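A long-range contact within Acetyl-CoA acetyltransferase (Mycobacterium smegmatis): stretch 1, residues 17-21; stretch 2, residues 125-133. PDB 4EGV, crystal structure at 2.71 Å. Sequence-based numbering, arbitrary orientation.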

ATOM      1  N   PRO A  17     -25.199 -19.547   5.531  1.00 56.94           N
ATOM      2  CA  PRO A  17     -24.972 -18.996   6.890  1.00 56.16           C
ATOM      3  C   PRO A  17     -23.522 -18.705   7.303  1.00 54.92           C
ATOM      4  O   PRO A  17     -23.295 -17.875   8.156  1.00 54.38           O
ATOM      5  CB  PRO A  17     -25.580 -20.047   7.827  1.00 56.20           C
ATOM      6  CG  PRO A  17     -26.008 -21.162   6.983  1.00 57.11           C
ATOM      7  CD  PRO A  17     -26.073 -20.733   5.556  1.00 57.14           C
ATOM      8  N   ARG A  18     -22.558 -19.360   6.661  1.00 53.82           N
ATOM      9  CA  ARG A  18     -21.146 -19.173   7.000  1.00 52.59           C
ATOM     10  C   ARG A  18     -20.484 -17.982   6.296  1.00 51.05           C
ATOM     11  O   ARG A  18     -19.357 -17.609   6.621  1.00 50.80           O
ATOM     12  CB  ARG A  18     -20.356 -20.453   6.710  1.00 52.75           C
ATOM     13  CG  ARG A  18     -20.281 -21.415   7.885  1.00 54.98           C
ATOM     14  CD  ARG A  18     -20.804 -22.791   7.507  1.00 59.92           C
ATOM     15  NE  ARG A  18     -19.856 -23.848   7.846  1.00 64.25           N
ATOM     16  CZ  ARG A  18     -19.141 -24.524   6.954  1.00 66.24           C
ATOM     17  NH1 ARG A  18     -18.301 -25.471   7.352  1.00 65.81           N
ATOM     18  NH2 ARG A  18     -19.262 -24.254   5.661  1.00 65.13           N
ATOM     19  N   THR A  19     -21.188 -17.393   5.334  1.00 49.19           N
ATOM     20  CA  THR A  19     -20.679 -16.276   4.568  1.00 47.10           C
ATOM     21  C   THR A  19     -20.294 -15.117   5.508  1.00 45.73           C
ATOM     22  O   THR A  19     -21.061 -14.741   6.386  1.00 45.30           O
ATOM     23  CB  THR A  19     -21.693 -15.845   3.507  1.00 47.25           C
ATOM     24  OG1 THR A  19     -22.030 -16.972   2.697  1.00 46.53           O
ATOM     25  CG2 THR A  19     -21.136 -14.737   2.616  1.00 46.35           C
ATOM     26  N   PRO A  20     -19.070 -14.576   5.342  1.00 44.35           N
ATOM     27  CA  PRO A  20     -18.550 -13.484   6.145  1.00 42.64           C
ATOM     28  C   PRO A  20     -19.004 -12.104   5.684  1.00 41.27           C
ATOM     29  O   PRO A  20     -19.007 -11.781   4.490  1.00 41.04           O
ATOM     30  CB  PRO A  20     -17.054 -13.629   5.976  1.00 42.65           C
ATOM     31  CG  PRO A  20     -16.886 -14.175   4.640  1.00 42.94           C
ATOM     32  CD  PRO A  20     -18.049 -15.071   4.395  1.00 44.21           C
ATOM     33  N   VAL A  21     -19.417 -11.303   6.648  1.00 39.79           N
ATOM     34  CA  VAL A  21     -19.744  -9.919   6.404  1.00 37.80           C
ATOM     35  C   VAL A  21     -18.966  -8.991   7.347  1.00 36.77           C
ATOM     36  O   VAL A  21     -18.758  -9.305   8.532  1.00 36.03           O
ATOM     37  CB  VAL A  21     -21.285  -9.670   6.481  1.00 37.92           C
ATOM     38  CG1 VAL A  21     -21.939 -10.115   5.214  1.00 36.42           C
ATOM     39  CG2 VAL A  21     -21.914 -10.356   7.682  1.00 36.35           C
ATOM     40  N   PHE A 125      -9.304 -13.771   7.228  1.00 36.78           N
ATOM     41  CA  PHE A 125     -10.398 -14.098   8.137  1.00 37.30           C
ATOM     42  C   PHE A 125     -11.726 -14.260   7.499  1.00 37.14           C
ATOM     43  O   PHE A 125     -12.549 -14.939   8.020  1.00 37.66           O
ATOM     44  CB  PHE A 125     -10.426 -13.248   9.425  1.00 37.73           C
ATOM     45  CG  PHE A 125      -9.291 -13.593  10.355  1.00 39.16           C
ATOM     46  CD1 PHE A 125      -9.271 -14.831  10.997  1.00 41.41           C
ATOM     47  CD2 PHE A 125      -8.187 -12.744  10.494  1.00 39.49           C
ATOM     48  CE1 PHE A 125      -8.183 -15.204  11.794  1.00 43.05           C
ATOM     49  CE2 PHE A 125      -7.099 -13.112  11.263  1.00 41.53           C
ATOM     50  CZ  PHE A 125      -7.087 -14.343  11.922  1.00 42.41           C
ATOM     51  N   GLY A 126     -11.923 -13.671   6.341  1.00 37.70           N
ATOM     52  CA  GLY A 126     -13.068 -13.971   5.492  1.00 37.48           C
ATOM     53  C   GLY A 126     -13.114 -15.436   5.127  1.00 37.46           C
ATOM     54  O   GLY A 126     -14.122 -16.090   5.320  1.00 37.15           O
ATOM     55  N   GLY A 127     -12.005 -15.933   4.593  1.00 37.81           N
ATOM     56  CA  GLY A 127     -11.828 -17.348   4.248  1.00 37.89           C
ATOM     57  C   GLY A 127     -12.024 -18.322   5.387  1.00 37.55           C
ATOM     58  O   GLY A 127     -12.542 -19.384   5.172  1.00 36.99           O
ATOM     59  N   LYS A 128     -11.606 -17.939   6.587  1.00 37.77           N
ATOM     60  CA  LYS A 128     -11.688 -18.810   7.745  1.00 37.86           C
ATOM     61  C   LYS A 128     -13.056 -18.778   8.351  1.00 37.91           C
ATOM     62  O   LYS A 128     -13.469 -19.750   8.973  1.00 38.49           O
ATOM     63  CB  LYS A 128     -10.642 -18.443   8.794  1.00 38.00           C
ATOM     64  CG  LYS A 128      -9.233 -18.892   8.445  1.00 37.16           C
ATOM     65  CD  LYS A 128      -8.220 -18.400   9.455  1.00 36.95           C
ATOM     66  CE  LYS A 128      -6.840 -18.870   9.063  1.00 37.88           C
ATOM     67  NZ  LYS A 128      -5.974 -18.817  10.262  1.00 34.73           N
ATOM     68  N   ILE A 129     -13.758 -17.665   8.175  1.00 36.25           N
ATOM     69  CA  ILE A 129     -15.144 -17.583   8.581  1.00 35.13           C
ATOM     70  C   ILE A 129     -16.013 -18.422   7.636  1.00 36.95           C
ATOM     71  O   ILE A 129     -16.944 -19.083   8.123  1.00 36.64           O
ATOM     72  CB  ILE A 129     -15.675 -16.132   8.700  1.00 34.11           C
ATOM     73  CG1 ILE A 129     -15.259 -15.496  10.022  1.00 29.14           C
ATOM     74  CG2 ILE A 129     -17.200 -16.098   8.597  1.00 32.41           C
ATOM     75  CD1 ILE A 129     -15.254 -13.998  10.008  1.00 18.29           C
ATOM     76  N   ALA A 130     -15.669 -18.474   6.355  1.00 39.09           N
ATOM     77  CA  ALA A 130     -16.376 -19.239   5.350  1.00 40.34           C
ATOM     78  C   ALA A 130     -16.306 -20.741   5.551  1.00 41.24           C
ATOM     79  O   ALA A 130     -17.223 -21.437   5.270  1.00 41.28           O
ATOM     80  CB  ALA A 130     -15.875 -18.872   4.027  1.00 39.95           C
ATOM     81  N   ALA A 131     -15.201 -21.206   6.067  1.00 42.71           N
ATOM     82  CA  ALA A 131     -15.031 -22.562   6.473  1.00 44.49           C
ATOM     83  C   ALA A 131     -15.417 -22.747   7.943  1.00 45.61           C
ATOM     84  O   ALA A 131     -15.994 -21.905   8.563  1.00 45.94           O
ATOM     85  CB  ALA A 131     -13.627 -22.967   6.235  1.00 44.31           C
ATOM     86  N   GLY A 132     -15.077 -23.913   8.481  1.00 46.39           N
ATOM     87  CA  GLY A 132     -15.350 -24.211   9.874  1.00 48.10           C
ATOM     88  C   GLY A 132     -14.162 -23.847  10.740  1.00 48.37           C
ATOM     89  O   GLY A 132     -13.446 -24.722  11.226  1.00 48.15           O
ATOM     90  N   GLU A 133     -13.944 -22.549  10.926  1.00 48.94           N
ATOM     91  CA  GLU A 133     -12.780 -22.077  11.665  1.00 49.12           C
ATOM     92  C   GLU A 133     -13.098 -20.996  12.695  1.00 47.82           C
ATOM     93  O   GLU A 133     -12.823 -21.167  13.882  1.00 47.27           O
ATOM     94  CB  GLU A 133     -11.705 -21.574  10.697  1.00 49.94           C
TER

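The contact is a small packing of a loop and the start of a strand against the last turns of a helix, held by apolar and van der Waals contacts without a single hydrogen bond between the two stretches. It buries 293 Å², both sides summed, and joins residues at least 106 positions apart in sequence. The backbones come close at two points: the CA atoms of Arg 18 and Ala 130 lie 5.0 Å apart, and those of Pro 20 and Gly 126 lie 5.5 Å apart, so the chain runs back along the helix as stretch 1 advances.

Pro 20 supplies the apolar centre. Its CB lies 3.6 Å from CG2 of Ile 129, and its CD reaches to 4.4 Å from CB of Ala 130. The ring also settles close to the helix backbone, with Pro 20 CG 3.4 Å from Gly 126 O. Gly 126 O already accepts a helical hydrogen bond from Ala 130 N, at 3.0 Å, and the proline ring meets it through carbon alone. Thr 19 and Val 21 direct their CA-to-CB bonds away from the helix, leaving Pro 20, between them, to point toward it.

Arg 18 makes the more polar approach, at the exposed end of the contact. Its side chain extends past the helix terminus, where Ala 131 is the first residue to leave helical geometry. Ala 130 O and Ala 131 C lie over one face of the guanidinium; NH2 is 3.5 Å from Ala 130 O, but the angle is too poor for a hydrogen bond. NH1 lies 3.8 Å from Gly 132 N. The backbone oxygens Arg 18 O and Ile 129 O approach to 3.2 Å, yet both are acceptors and cannot bond to each other directly.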